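PDB 2HQB: transcriptional activator of comK gene from Bacillus halodurans, which probably binds a small ligand as a membrane-anchored lipoprotein of the BMP (PnrA-like) family and is thought to promote expression of the competence gene comK. Local coordinates for residues P136-V141 and G162-A167; E172-L177 and D183-A188; G191-V196 and G212-L217. All coordinates share one frame; numbering follows the deposited sequence.

Interaction 1. Residues P136-V141 and G162-A167; sequences PWQPEV and GEWTDA
Trp-164 reaches with the six-membered end of its indole to the amide of Gln-138 and the ring of Trp-137, spanning backbones whose nearest CA atoms, those of Gln-138 and Trp-164, are 11.8 Å apart. Long side chains therefore make the whole contact, which buries 118 Å² over both sides. The amide carbon CD of Gln-138 lies 3.6 Å from CH2 of Trp-164, and amide and indole planes differ by 30°. The extended chain of Gln-138 (chi2 179°) carries its amide to the indole, which comes from the opposite direction; the amide meets it obliquely.

Trp-137 approaches differently. Its CH2 stands 3.9 Å from CZ2 of Trp-164, close to the plane of that second indole and at its edge, and the two side chains run at about a right angle. CG of Trp-137 sits between its own backbone N and carbonyl carbon (chi1 57°), a rotation that brings one ring face over CG of the adjacent Gln-138.

Phe-135 extends the aromatic group, meeting Trp-164 edge-to-face and lying nearly parallel to the Trp-137 ring. The cluster thus joins two loops at the ends of adjacent parallel strands: one leads from strand 128-133 into helix 139-150, the other from strand 155-160 into helix 167-178, whose N-cap is Asp-166.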
ATOM      1  N   PRO A 136      -4.055   0.115 -14.937  1.00 46.67           N
ATOM      2  CA  PRO A 136      -3.595   1.431 -15.380  1.00 45.52           C
ATOM      3  C   PRO A 136      -3.873   2.563 -14.388  1.00 46.41           C
ATOM      4  O   PRO A 136      -3.100   3.528 -14.294  1.00 44.69           O
ATOM      5  CB  PRO A 136      -4.341   1.621 -16.675  1.00 34.18           C
ATOM      6  CG  PRO A 136      -4.607   0.231 -17.133  1.00 48.50           C
ATOM      7  CD  PRO A 136      -5.043  -0.424 -15.881  1.00 41.18           C
ATOM      8  N   TRP A 137      -4.965   2.437 -13.645  1.00 40.84           N
ATOM      9  CA  TRP A 137      -5.300   3.458 -12.683  1.00 40.81           C
ATOM     10  C   TRP A 137      -4.397   3.482 -11.440  1.00 47.30           C
ATOM     11  O   TRP A 137      -4.607   4.272 -10.527  1.00 46.23           O
ATOM     12  CB  TRP A 137      -6.753   3.321 -12.274  1.00 38.10           C
ATOM     13  CG  TRP A 137      -7.130   1.993 -11.709  1.00 46.28           C
ATOM     14  CD1 TRP A 137      -7.816   0.988 -12.339  1.00 44.62           C
ATOM     15  CD2 TRP A 137      -6.883   1.537 -10.384  1.00 41.37           C
ATOM     16  NE1 TRP A 137      -8.015  -0.057 -11.478  1.00 33.93           N
ATOM     17  CE2 TRP A 137      -7.449   0.253 -10.272  1.00 38.41           C
ATOM     18  CE3 TRP A 137      -6.234   2.091  -9.277  1.00 41.39           C
ATOM     19  CZ2 TRP A 137      -7.387  -0.486  -9.102  1.00 48.65           C
ATOM     20  CZ3 TRP A 137      -6.171   1.363  -8.124  1.00 48.82           C
ATOM     21  CH2 TRP A 137      -6.745   0.085  -8.039  1.00 51.57           C
ATOM     22  N   GLN A 138      -3.386   2.623 -11.398  1.00 51.03           N
ATOM     23  CA  GLN A 138      -2.489   2.615 -10.249  1.00 49.03           C
ATOM     24  C   GLN A 138      -1.508   3.792 -10.343  1.00 50.55           C
ATOM     25  O   GLN A 138      -0.653   3.838 -11.234  1.00 54.19           O
ATOM     26  CB  GLN A 138      -1.729   1.272 -10.172  1.00 50.15           C
ATOM     27  CG  GLN A 138      -2.596   0.085  -9.759  1.00 48.48           C
ATOM     28  CD  GLN A 138      -1.860  -1.247  -9.708  1.00 47.06           C
ATOM     29  OE1 GLN A 138      -0.785  -1.377  -9.106  1.00 43.26           O
ATOM     30  NE2 GLN A 138      -2.450  -2.254 -10.328  1.00 52.66           N
ATOM     31  N   PRO A 139      -1.634   4.775  -9.437  1.00 51.13           N
ATOM     32  CA  PRO A 139      -0.765   5.949  -9.408  1.00 48.73           C
ATOM     33  C   PRO A 139       0.698   5.574  -9.501  1.00 51.21           C
ATOM     34  O   PRO A 139       1.416   6.139 -10.319  1.00 55.01           O
ATOM     35  CB  PRO A 139      -1.123   6.587  -8.079  1.00 51.81           C
ATOM     36  CG  PRO A 139      -2.564   6.390  -8.056  1.00 47.80           C
ATOM     37  CD  PRO A 139      -2.681   4.918  -8.414  1.00 56.34           C
ATOM     38  N   GLU A 140       1.131   4.627  -8.664  1.00 46.42           N
ATOM     39  CA  GLU A 140       2.513   4.144  -8.658  1.00 43.93           C
ATOM     40  C   GLU A 140       3.070   3.935 -10.081  1.00 44.99           C
ATOM     41  O   GLU A 140       4.265   4.154 -10.324  1.00 43.77           O
ATOM     42  CB  GLU A 140       2.612   2.801  -7.927  1.00 48.18           C
ATOM     43  CG  GLU A 140       1.625   2.581  -6.771  1.00 66.59           C
ATOM     44  CD  GLU A 140       0.327   1.862  -7.166  1.00 70.97           C
ATOM     45  OE1 GLU A 140       0.395   0.877  -7.936  1.00 70.28           O
ATOM     46  OE2 GLU A 140      -0.760   2.269  -6.683  1.00 69.73           O
ATOM     47  N   VAL A 141       2.220   3.496 -11.013  1.00 39.00           N
ATOM     48  CA  VAL A 141       2.707   3.265 -12.361  1.00 40.72           C
ATOM     49  C   VAL A 141       3.245   4.563 -12.990  1.00 43.46           C
ATOM     50  O   VAL A 141       4.323   4.554 -13.575  1.00 43.32           O
ATOM     51  CB  VAL A 141       1.621   2.624 -13.276  1.00 36.88           C
ATOM     52  CG1 VAL A 141       2.208   2.271 -14.649  1.00 16.99           C
ATOM     53  CG2 VAL A 141       1.090   1.378 -12.636  1.00 31.16           C
ATOM     54  N   GLY A 162      -3.893  -8.942 -15.634  1.00 44.51           N
ATOM     55  CA  GLY A 162      -5.313  -8.676 -15.542  1.00 48.76           C
ATOM     56  C   GLY A 162      -5.735  -8.320 -14.122  1.00 49.64           C
ATOM     57  O   GLY A 162      -6.621  -7.502 -13.925  1.00 42.85           O
ATOM     58  N   GLU A 163      -5.123  -8.987 -13.133  1.00 60.85           N
ATOM     59  CA  GLU A 163      -5.431  -8.760 -11.713  1.00 63.03           C
ATOM     60  C   GLU A 163      -4.267  -8.832 -10.703  1.00 55.64           C
ATOM     61  O   GLU A 163      -3.099  -8.793 -11.079  1.00 58.90           O
ATOM     62  CB  GLU A 163      -6.538  -9.703 -11.251  1.00 75.25           C
ATOM     63  CG  GLU A 163      -6.873  -9.458  -9.770  1.00 93.40           C
ATOM     64  CD  GLU A 163      -8.259  -9.878  -9.384  1.00 98.19           C
ATOM     65  OE1 GLU A 163      -8.635 -11.016  -9.775  1.00 97.30           O
ATOM     66  OE2 GLU A 163      -8.950  -9.073  -8.693  1.00101.51           O
ATOM     67  N   TRP A 164      -4.591  -8.930  -9.418  1.00 49.70           N
ATOM     68  CA  TRP A 164      -3.574  -8.964  -8.380  1.00 52.80           C
ATOM     69  C   TRP A 164      -3.041 -10.325  -7.948  1.00 56.88           C
ATOM     70  O   TRP A 164      -2.025 -10.400  -7.263  1.00 60.41           O
ATOM     71  CB  TRP A 164      -4.068  -8.285  -7.116  1.00 45.55           C
ATOM     72  CG  TRP A 164      -4.822  -7.042  -7.298  1.00 43.77           C
ATOM     73  CD1 TRP A 164      -6.167  -6.916  -7.411  1.00 45.08           C
ATOM     74  CD2 TRP A 164      -4.289  -5.716  -7.285  1.00 47.26           C
ATOM     75  NE1 TRP A 164      -6.515  -5.585  -7.453  1.00 44.55           N
ATOM     76  CE2 TRP A 164      -5.377  -4.831  -7.384  1.00 42.02           C
ATOM     77  CE3 TRP A 164      -2.998  -5.191  -7.204  1.00 33.88           C
ATOM     78  CZ2 TRP A 164      -5.212  -3.457  -7.407  1.00 44.60           C
ATOM     79  CZ3 TRP A 164      -2.838  -3.838  -7.227  1.00 46.46           C
ATOM     80  CH2 TRP A 164      -3.937  -2.978  -7.331  1.00 46.86           C
ATOM     81  N   THR A 165      -3.702 -11.398  -8.339  1.00 55.48           N
ATOM     82  CA  THR A 165      -3.260 -12.702  -7.900  1.00 56.11           C
ATOM     83  C   THR A 165      -2.747 -13.632  -8.976  1.00 59.20           C
ATOM     84  O   THR A 165      -2.389 -14.781  -8.669  1.00 63.56           O
ATOM     85  CB  THR A 165      -4.397 -13.405  -7.208  1.00 56.72           C
ATOM     86  OG1 THR A 165      -5.544 -13.384  -8.075  1.00 64.65           O
ATOM     87  CG2 THR A 165      -4.746 -12.699  -5.935  1.00 58.23           C
ATOM     88  N   ASP A 166      -2.692 -13.164 -10.220  1.00 53.66           N
ATOM     89  CA  ASP A 166      -2.227 -14.012 -11.318  1.00 48.40           C
ATOM     90  C   ASP A 166      -0.685 -14.122 -11.457  1.00 45.47           C
ATOM     91  O   ASP A 166      -0.095 -13.567 -12.388  1.00 48.89           O
ATOM     92  CB  ASP A 166      -2.819 -13.500 -12.623  1.00 48.15           C
ATOM     93  CG  ASP A 166      -2.872 -14.566 -13.690  1.00 52.86           C
ATOM     94  OD1 ASP A 166      -2.009 -15.482 -13.633  1.00 45.76           O
ATOM     95  OD2 ASP A 166      -3.768 -14.481 -14.575  1.00 44.61           O
ATOM     96  N   ALA A 167      -0.041 -14.861 -10.562  1.00 37.09           N
ATOM     97  CA  ALA A 167       1.401 -14.999 -10.588  1.00 37.89           C
ATOM     98  C   ALA A 167       1.889 -15.542 -11.916  1.00 43.89           C
ATOM     99  O   ALA A 167       3.007 -15.261 -12.368  1.00 39.86           O
ATOM    100  CB  ALA A 167       1.867 -15.917  -9.448  1.00 26.33           C
TER

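Interaction 2. Residues E172-L177 and D183-A188; sequences ELFQEL and DVFYPA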
ATOM      1  N   GLU A 172       4.844 -14.336 -16.788  1.00 48.75           N
ATOM      2  CA  GLU A 172       5.048 -14.256 -18.238  1.00 53.74           C
ATOM      3  C   GLU A 172       5.487 -12.831 -18.603  1.00 57.99           C
ATOM      4  O   GLU A 172       6.440 -12.646 -19.361  1.00 64.62           O
ATOM      5  CB  GLU A 172       3.779 -14.584 -19.004  1.00 53.33           C
ATOM      6  CG  GLU A 172       3.283 -15.982 -18.790  1.00 76.64           C
ATOM      7  CD  GLU A 172       1.891 -16.162 -19.352  1.00 95.07           C
ATOM      8  OE1 GLU A 172       1.724 -15.897 -20.567  1.00 99.89           O
ATOM      9  OE2 GLU A 172       0.971 -16.552 -18.584  1.00 97.05           O
ATOM     10  N   LEU A 173       4.795 -11.828 -18.069  1.00 54.59           N
ATOM     11  CA  LEU A 173       5.164 -10.450 -18.329  1.00 56.03           C
ATOM     12  C   LEU A 173       6.613 -10.219 -17.881  1.00 61.55           C
ATOM     13  O   LEU A 173       7.351  -9.479 -18.531  1.00 67.77           O
ATOM     14  CB  LEU A 173       4.225  -9.490 -17.596  1.00 55.95           C
ATOM     15  CG  LEU A 173       2.742  -9.578 -17.964  1.00 60.33           C
ATOM     16  CD1 LEU A 173       1.939  -8.594 -17.103  1.00 64.75           C
ATOM     17  CD2 LEU A 173       2.551  -9.289 -19.443  1.00 40.99           C
ATOM     18  N   PHE A 174       7.032 -10.840 -16.778  1.00 60.25           N
ATOM     19  CA  PHE A 174       8.423 -10.692 -16.337  1.00 58.64           C
ATOM     20  C   PHE A 174       9.342 -11.202 -17.442  1.00 58.42           C
ATOM     21  O   PHE A 174      10.265 -10.505 -17.883  1.00 56.55           O
ATOM     22  CB  PHE A 174       8.713 -11.515 -15.084  1.00 50.69           C
ATOM     23  CG  PHE A 174      10.179 -11.552 -14.718  1.00 40.27           C
ATOM     24  CD1 PHE A 174      10.909 -10.360 -14.573  1.00 46.34           C
ATOM     25  CD2 PHE A 174      10.830 -12.769 -14.514  1.00 29.14           C
ATOM     26  CE1 PHE A 174      12.259 -10.382 -14.227  1.00 46.88           C
ATOM     27  CE2 PHE A 174      12.185 -12.818 -14.168  1.00 27.54           C
ATOM     28  CZ  PHE A 174      12.909 -11.621 -14.020  1.00 48.08           C
ATOM     29  N   GLN A 175       9.076 -12.439 -17.863  1.00 58.16           N
ATOM     30  CA  GLN A 175       9.830 -13.100 -18.923  1.00 60.52           C
ATOM     31  C   GLN A 175       9.876 -12.223 -20.183  1.00 60.48           C
ATOM     32  O   GLN A 175      10.963 -11.887 -20.686  1.00 53.91           O
ATOM     33  CB  GLN A 175       9.203 -14.472 -19.206  1.00 55.91           C
ATOM     34  CG  GLN A 175       9.753 -15.576 -18.299  1.00 66.90           C
ATOM     35  CD  GLN A 175       8.674 -16.582 -17.894  1.00 85.97           C
ATOM     36  OE1 GLN A 175       7.706 -16.800 -18.645  1.00 88.74           O
ATOM     37  NE2 GLN A 175       8.835 -17.211 -16.707  1.00 67.34           N
ATOM     38  N   GLU A 176       8.694 -11.868 -20.687  1.00 56.89           N
ATOM     39  CA  GLU A 176       8.562 -10.976 -21.834  1.00 55.79           C
ATOM     40  C   GLU A 176       9.539  -9.781 -21.771  1.00 57.88           C
ATOM     41  O   GLU A 176      10.342  -9.572 -22.685  1.00 56.16           O
ATOM     42  CB  GLU A 176       7.163 -10.388 -21.868  1.00 54.25           C
ATOM     43  CG  GLU A 176       6.143 -11.140 -22.649  1.00 61.39           C
ATOM     44  CD  GLU A 176       4.957 -10.252 -22.927  1.00 71.55           C
ATOM     45  OE1 GLU A 176       5.196  -9.104 -23.381  1.00 72.75           O
ATOM     46  OE2 GLU A 176       3.807 -10.688 -22.686  1.00 70.50           O
ATOM     47  N   LEU A 177       9.425  -8.979 -20.710  1.00 54.27           N
ATOM     48  CA  LEU A 177      10.277  -7.815 -20.534  1.00 55.27           C
ATOM     49  C   LEU A 177      11.710  -8.263 -20.333  1.00 57.79           C
ATOM     50  O   LEU A 177      12.667  -7.463 -20.440  1.00 53.07           O
ATOM     51  CB  LEU A 177       9.841  -7.014 -19.316  1.00 55.59           C
ATOM     52  CG  LEU A 177       8.479  -6.362 -19.354  1.00 46.20           C
ATOM     53  CD1 LEU A 177       8.196  -5.799 -17.980  1.00 46.18           C
ATOM     54  CD2 LEU A 177       8.458  -5.287 -20.418  1.00 54.48           C
ATOM     55  N   ASP A 183      16.187  -4.712 -16.720  1.00 63.33           N
ATOM     56  CA  ASP A 183      16.938  -5.273 -15.611  1.00 64.54           C
ATOM     57  C   ASP A 183      16.554  -4.811 -14.195  1.00 61.77           C
ATOM     58  O   ASP A 183      17.164  -5.228 -13.212  1.00 62.63           O
ATOM     59  CB  ASP A 183      18.427  -5.022 -15.865  1.00 73.80           C
ATOM     60  CG  ASP A 183      18.757  -3.540 -16.037  1.00 77.10           C
ATOM     61  OD1 ASP A 183      19.961  -3.212 -16.163  1.00 79.35           O
ATOM     62  OD2 ASP A 183      17.815  -2.707 -16.048  1.00 76.82           O
ATOM     63  N   VAL A 184      15.575  -3.927 -14.089  1.00 56.70           N
ATOM     64  CA  VAL A 184      15.102  -3.475 -12.789  1.00 51.74           C
ATOM     65  C   VAL A 184      13.584  -3.545 -12.891  1.00 51.81           C
ATOM     66  O   VAL A 184      12.989  -2.929 -13.784  1.00 53.13           O
ATOM     67  CB  VAL A 184      15.547  -2.041 -12.489  1.00 50.24           C
ATOM     68  CG1 VAL A 184      15.166  -1.658 -11.072  1.00 43.63           C
ATOM     69  CG2 VAL A 184      17.037  -1.926 -12.688  1.00 42.14           C
ATOM     70  N   PHE A 185      12.967  -4.314 -11.993  1.00 50.70           N
ATOM     71  CA  PHE A 185      11.514  -4.482 -11.995  1.00 49.10           C
ATOM     72  C   PHE A 185      10.719  -3.974 -10.756  1.00 50.21           C
ATOM     73  O   PHE A 185      11.184  -3.981  -9.600  1.00 46.85           O
ATOM     74  CB  PHE A 185      11.186  -5.943 -12.263  1.00 37.73           C
ATOM     75  CG  PHE A 185      11.778  -6.473 -13.545  1.00 47.14           C
ATOM     76  CD1 PHE A 185      13.122  -6.824 -13.620  1.00 50.60           C
ATOM     77  CD2 PHE A 185      10.973  -6.691 -14.660  1.00 53.96           C
ATOM     78  CE1 PHE A 185      13.659  -7.397 -14.786  1.00 53.01           C
ATOM     79  CE2 PHE A 185      11.498  -7.265 -15.833  1.00 61.42           C
ATOM     80  CZ  PHE A 185      12.843  -7.620 -15.890  1.00 55.07           C
ATOM     81  N   TYR A 186       9.514  -3.492 -11.043  1.00 48.86           N
ATOM     82  CA  TYR A 186       8.598  -2.976 -10.036  1.00 45.95           C
ATOM     83  C   TYR A 186       7.330  -3.803 -10.205  1.00 44.39           C
ATOM     84  O   TYR A 186       6.442  -3.419 -10.968  1.00 45.47           O
ATOM     85  CB  TYR A 186       8.295  -1.501 -10.313  1.00 32.06           C
ATOM     86  CG  TYR A 186       7.473  -0.846  -9.234  1.00 37.47           C
ATOM     87  CD1 TYR A 186       7.638  -1.195  -7.883  1.00 36.32           C
ATOM     88  CD2 TYR A 186       6.543   0.142  -9.541  1.00 39.17           C
ATOM     89  CE1 TYR A 186       6.889  -0.563  -6.856  1.00 22.61           C
ATOM     90  CE2 TYR A 186       5.798   0.773  -8.516  1.00 41.61           C
ATOM     91  CZ  TYR A 186       5.987   0.409  -7.184  1.00 31.78           C
ATOM     92  OH  TYR A 186       5.293   1.054  -6.193  1.00 39.09           O
ATOM     93  N   PRO A 187       7.240  -4.965  -9.530  1.00 44.03           N
ATOM     94  CA  PRO A 187       6.026  -5.795  -9.680  1.00 43.12           C
ATOM     95  C   PRO A 187       4.978  -5.334  -8.667  1.00 44.65           C
ATOM     96  O   PRO A 187       4.856  -5.867  -7.564  1.00 42.04           O
ATOM     97  CB  PRO A 187       6.555  -7.216  -9.477  1.00 35.77           C
ATOM     98  CG  PRO A 187       7.723  -7.021  -8.501  1.00 36.85           C
ATOM     99  CD  PRO A 187       8.299  -5.644  -8.747  1.00 31.30           C
ATOM    100  N   ALA A 188       4.233  -4.314  -9.085  1.00 46.66           N
ATOM    101  CA  ALA A 188       3.254  -3.650  -8.259  1.00 49.33           C
ATOM    102  C   ALA A 188       1.893  -4.297  -8.117  1.00 54.01           C
ATOM    103  O   ALA A 188       0.860  -3.726  -8.526  1.00 58.97           O
ATOM    104  CB  ALA A 188       3.111  -2.210  -8.731  1.00 45.85           C
TER
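Phe-174 of helix 167-178 and Phe-185 of strand 184-186 form a T-shaped pair within a beta-alpha-beta crossover of the alpha/beta fold of the periplasmic binding protein type. The crossover leaves strand 155-160, passes along the helix over strand 128-133 and re-enters the sheet as strand 184-186. The ring centroids of Phe-174 and Phe-185 are 4.6 Å apart and their planes are inclined at 69°, consistent with edge-to-face geometry in which CE1 of Phe-174 stands over the face of Phe-185.

Phe-174 supplies the edge. Its CD1 and CE1 enter over that face, displaced toward the rim: CD1 comes to 3.4 Å from CE2 of Phe-185, and CE1 to 3.3 Å from CZ of the same ring. Rotation of Phe-174 CG to the side remote from its backbone N (chi1 171°) swings the ring toward the strand, although its CB does not point there. Phe-185 starts toward the helix already at CB.

The dense part of the contact is this aromatic pair: every atom of the Phe-185 ring has a Phe-174 carbon within 4.1 Å. Ile-200 of helix 193-203 touches both rings, and Ile-132 of strand 128-133 adjoins Phe-174 and Leu-177, so the core draws on two helices and two strands. Leu-177, one helical turn on, adds a looser contact at the edge of the Phe-185 ring. On the outer side of the helix, Glu-172, Gln-175 and Glu-176 are exposed and reach nothing in the strand; the nearest CA atoms, those of Phe-174 and Phe-185, are 8.2 Å apart, enough for one layer of side chains. That layer ends where CB of Leu-177, near the plane of the Phe-185 ring, lies 3.9 Å from its CE2.

Interaction 3. Residues G191-V196 and G212-L217; sequences GYHVPV and GDQADL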
ATOM      1  N   GLY A 191      -0.703  -9.430  -4.532  1.00 31.39           N
ATOM      2  CA  GLY A 191      -0.856 -10.843  -4.788  1.00 36.50           C
ATOM      3  C   GLY A 191       0.336 -11.594  -5.371  1.00 39.18           C
ATOM      4  O   GLY A 191       0.752 -12.595  -4.785  1.00 36.24           O
ATOM      5  N   TYR A 192       0.903 -11.123  -6.494  1.00 40.78           N
ATOM      6  CA  TYR A 192       2.007 -11.845  -7.145  1.00 37.09           C
ATOM      7  C   TYR A 192       3.373 -11.314  -6.906  1.00 38.93           C
ATOM      8  O   TYR A 192       4.333 -11.854  -7.420  1.00 45.58           O
ATOM      9  CB  TYR A 192       1.789 -11.898  -8.654  1.00 35.21           C
ATOM     10  CG  TYR A 192       1.648 -10.534  -9.261  1.00 42.46           C
ATOM     11  CD1 TYR A 192       2.738  -9.636  -9.304  1.00 34.37           C
ATOM     12  CD2 TYR A 192       0.405 -10.099  -9.736  1.00 39.74           C
ATOM     13  CE1 TYR A 192       2.570  -8.333  -9.802  1.00 22.33           C
ATOM     14  CE2 TYR A 192       0.223  -8.798 -10.235  1.00 32.72           C
ATOM     15  CZ  TYR A 192       1.307  -7.924 -10.262  1.00 29.35           C
ATOM     16  OH  TYR A 192       1.109  -6.645 -10.720  1.00 39.71           O
ATOM     17  N   HIS A 193       3.465 -10.255  -6.127  1.00 40.15           N
ATOM     18  CA  HIS A 193       4.730  -9.622  -5.856  1.00 38.66           C
ATOM     19  C   HIS A 193       5.904 -10.565  -5.558  1.00 40.58           C
ATOM     20  O   HIS A 193       6.913 -10.533  -6.284  1.00 40.90           O
ATOM     21  CB  HIS A 193       4.551  -8.605  -4.743  1.00 35.36           C
ATOM     22  CG  HIS A 193       5.776  -7.800  -4.470  1.00 32.65           C
ATOM     23  ND1 HIS A 193       6.156  -6.739  -5.261  1.00 30.51           N
ATOM     24  CD2 HIS A 193       6.723  -7.923  -3.514  1.00 34.10           C
ATOM     25  CE1 HIS A 193       7.290  -6.241  -4.803  1.00 38.56           C
ATOM     26  NE2 HIS A 193       7.657  -6.939  -3.743  1.00 45.51           N
ATOM     27  N   VAL A 194       5.802 -11.397  -4.521  1.00 39.17           N
ATOM     28  CA  VAL A 194       6.908 -12.313  -4.222  1.00 38.83           C
ATOM     29  C   VAL A 194       7.213 -13.281  -5.378  1.00 43.44           C
ATOM     30  O   VAL A 194       8.357 -13.354  -5.843  1.00 46.76           O
ATOM     31  CB  VAL A 194       6.653 -13.098  -2.995  1.00 36.79           C
ATOM     32  CG1 VAL A 194       7.787 -14.037  -2.784  1.00 36.40           C
ATOM     33  CG2 VAL A 194       6.547 -12.158  -1.805  1.00 41.46           C
ATOM     34  N   PRO A 195       6.210 -14.047  -5.852  1.00 40.34           N
ATOM     35  CA  PRO A 195       6.457 -14.960  -6.973  1.00 39.19           C
ATOM     36  C   PRO A 195       7.395 -14.308  -8.012  1.00 40.04           C
ATOM     37  O   PRO A 195       8.367 -14.914  -8.459  1.00 41.36           O
ATOM     38  CB  PRO A 195       5.063 -15.168  -7.546  1.00 34.52           C
ATOM     39  CG  PRO A 195       4.209 -15.195  -6.332  1.00 41.84           C
ATOM     40  CD  PRO A 195       4.797 -14.102  -5.441  1.00 44.43           C
ATOM     41  N   VAL A 196       7.100 -13.058  -8.367  1.00 41.36           N
ATOM     42  CA  VAL A 196       7.896 -12.328  -9.342  1.00 42.63           C
ATOM     43  C   VAL A 196       9.222 -11.837  -8.770  1.00 46.72           C
ATOM     44  O   VAL A 196      10.215 -11.824  -9.491  1.00 51.53           O
ATOM     45  CB  VAL A 196       7.114 -11.114  -9.937  1.00 42.16           C
ATOM     46  CG1 VAL A 196       8.056 -10.208 -10.702  1.00 46.36           C
ATOM     47  CG2 VAL A 196       6.001 -11.591 -10.869  1.00 38.91           C
ATOM     48  N   GLY A 212       5.453  -3.412   1.157  1.00 46.08           N
ATOM     49  CA  GLY A 212       6.140  -3.909   2.338  1.00 36.55           C
ATOM     50  C   GLY A 212       7.643  -3.668   2.246  1.00 44.18           C
ATOM     51  O   GLY A 212       8.190  -3.533   1.165  1.00 44.29           O
ATOM     52  N   ASP A 213       8.341  -3.643   3.375  1.00 54.32           N
ATOM     53  CA  ASP A 213       9.779  -3.413   3.333  1.00 55.58           C
ATOM     54  C   ASP A 213      10.536  -4.391   2.465  1.00 58.49           C
ATOM     55  O   ASP A 213      11.668  -4.097   2.060  1.00 67.69           O
ATOM     56  CB  ASP A 213      10.387  -3.425   4.702  1.00 59.29           C
ATOM     57  CG  ASP A 213      11.810  -2.986   4.674  1.00 62.67           C
ATOM     58  OD1 ASP A 213      12.049  -1.835   4.260  1.00 43.67           O
ATOM     59  OD2 ASP A 213      12.690  -3.794   5.060  1.00 81.70           O
ATOM     60  N   GLN A 214       9.939  -5.552   2.205  1.00 50.58           N
ATOM     61  CA  GLN A 214      10.520  -6.541   1.290  1.00 48.53           C
ATOM     62  C   GLN A 214      11.991  -6.821   1.300  1.00 52.53           C
ATOM     63  O   GLN A 214      12.409  -7.655   0.528  1.00 54.35           O
ATOM     64  CB  GLN A 214      10.264  -6.181  -0.166  1.00 33.40           C
ATOM     65  CG  GLN A 214       8.849  -6.223  -0.711  1.00 44.46           C
ATOM     66  CD  GLN A 214       7.873  -7.012   0.118  1.00 43.48           C
ATOM     67  OE1 GLN A 214       8.174  -8.098   0.609  1.00 46.25           O
ATOM     68  NE2 GLN A 214       6.673  -6.472   0.260  1.00 36.56           N
ATOM     69  N   ALA A 215      12.800  -6.131   2.094  1.00 58.75           N
ATOM     70  CA  ALA A 215      14.235  -6.397   2.061  1.00 59.47           C
ATOM     71  C   ALA A 215      14.592  -7.792   2.536  1.00 66.39           C
ATOM     72  O   ALA A 215      15.262  -8.534   1.835  1.00 70.61           O
ATOM     73  CB  ALA A 215      14.968  -5.371   2.868  1.00 54.32           C
ATOM     74  N   ASP A 216      14.135  -8.169   3.722  1.00 72.67           N
ATOM     75  CA  ASP A 216      14.444  -9.490   4.243  1.00 77.24           C
ATOM     76  C   ASP A 216      13.790 -10.652   3.486  1.00 82.01           C
ATOM     77  O   ASP A 216      14.220 -11.799   3.592  1.00 84.85           O
ATOM     78  CB  ASP A 216      14.117  -9.501   5.728  1.00 80.82           C
ATOM     79  CG  ASP A 216      14.990  -8.508   6.506  1.00 98.05           C
ATOM     80  OD1 ASP A 216      16.217  -8.753   6.628  1.00 95.46           O
ATOM     81  OD2 ASP A 216      14.464  -7.470   6.977  1.00103.16           O
ATOM     82  N   LEU A 217      12.766 -10.342   2.700  1.00 86.55           N
ATOM     83  CA  LEU A 217      12.071 -11.345   1.886  1.00 87.23           C
ATOM     84  C   LEU A 217      12.477 -11.041   0.434  1.00 82.12           C
ATOM     85  O   LEU A 217      11.678 -10.610  -0.420  1.00 78.46           O
ATOM     86  CB  LEU A 217      10.560 -11.223   2.066  1.00 94.57           C
ATOM     87  CG  LEU A 217       9.750 -12.461   1.684  1.00101.21           C
ATOM     88  CD1 LEU A 217      10.054 -13.621   2.671  1.00 92.55           C
ATOM     89  CD2 LEU A 217       8.254 -12.089   1.693  1.00105.34           C
TER
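Val-194 and Leu-217 mark the nearest approach of the two backbones, with their CA atoms 8.1 Å apart; a first helical turn faces an irregular loop across that spacing. In the alpha/beta fold of this lobe, 193-196 begins the helix of a beta-alpha-beta unit running from strand 184-186 to strand 206-211, and the loop leaving the second strand contains 212-217. Within the helical turn Val-196 N bonds Tyr-192 O at 3.2 Å. Gln-214 is modelled with a positive phi (41°), in a part of the loop whose geometry is uncertain; its CB points toward the helix.

Two side-chain pairs bridge the gap, burying 135 Å² over both sides. In the inner one, His-193 and Gln-214 approach from opposite directions, and NE2 of His-193 lies 3.3 Å from the aliphatic CG of Gln-214. Ring and amide planes are 52° apart, an oblique meeting. With CG turned away from its backbone N (chi1 -175°), the imidazole extends toward the loop. Both polar groups have partners elsewhere: ND1 of His-193 probably donates to the carbonyl of Pro-187, consistent with a proton on that nitrogen, while NE2 of Gln-214 bonds the carbonyl of Tyr-210 in strand 206-211. Each bond probably restrains its group, and it is the aliphatic CG of Gln-214 that comes nearest the imidazole.

The outer pair is less certain. Leu-217 is exposed, poorly ordered and in touch with a crystal neighbour, so its position in solution may differ. In the model its side chain crosses that of Val-194 at about a right angle, with CD2 of Leu-217 3.9 Å from CG2 of Val-194.

Overall arrangement
All three contacts belong to the lobe built on the mixed sheet, and they follow in series along the chain. Interaction 1 joins the loops after strands 128-133 and 155-160, interaction 2 fixes helix 167-178 to strand 184-186, and interaction 3 sets helix 193-203 against the loop after strand 206-211. Their centres are 12 Å (1 and 2), 13 Å (2 and 3) and 15 Å (1 and 3) apart. Direct links exist: Pro-187 packs on Val-196, and Tyr-192 on Ala-167. Interactions 1 and 3, about 12 Å from the chain centre, involve loops at the strand ends where this fold usually places its ligand cleft; interaction 2, about 19 Å out, is buried core.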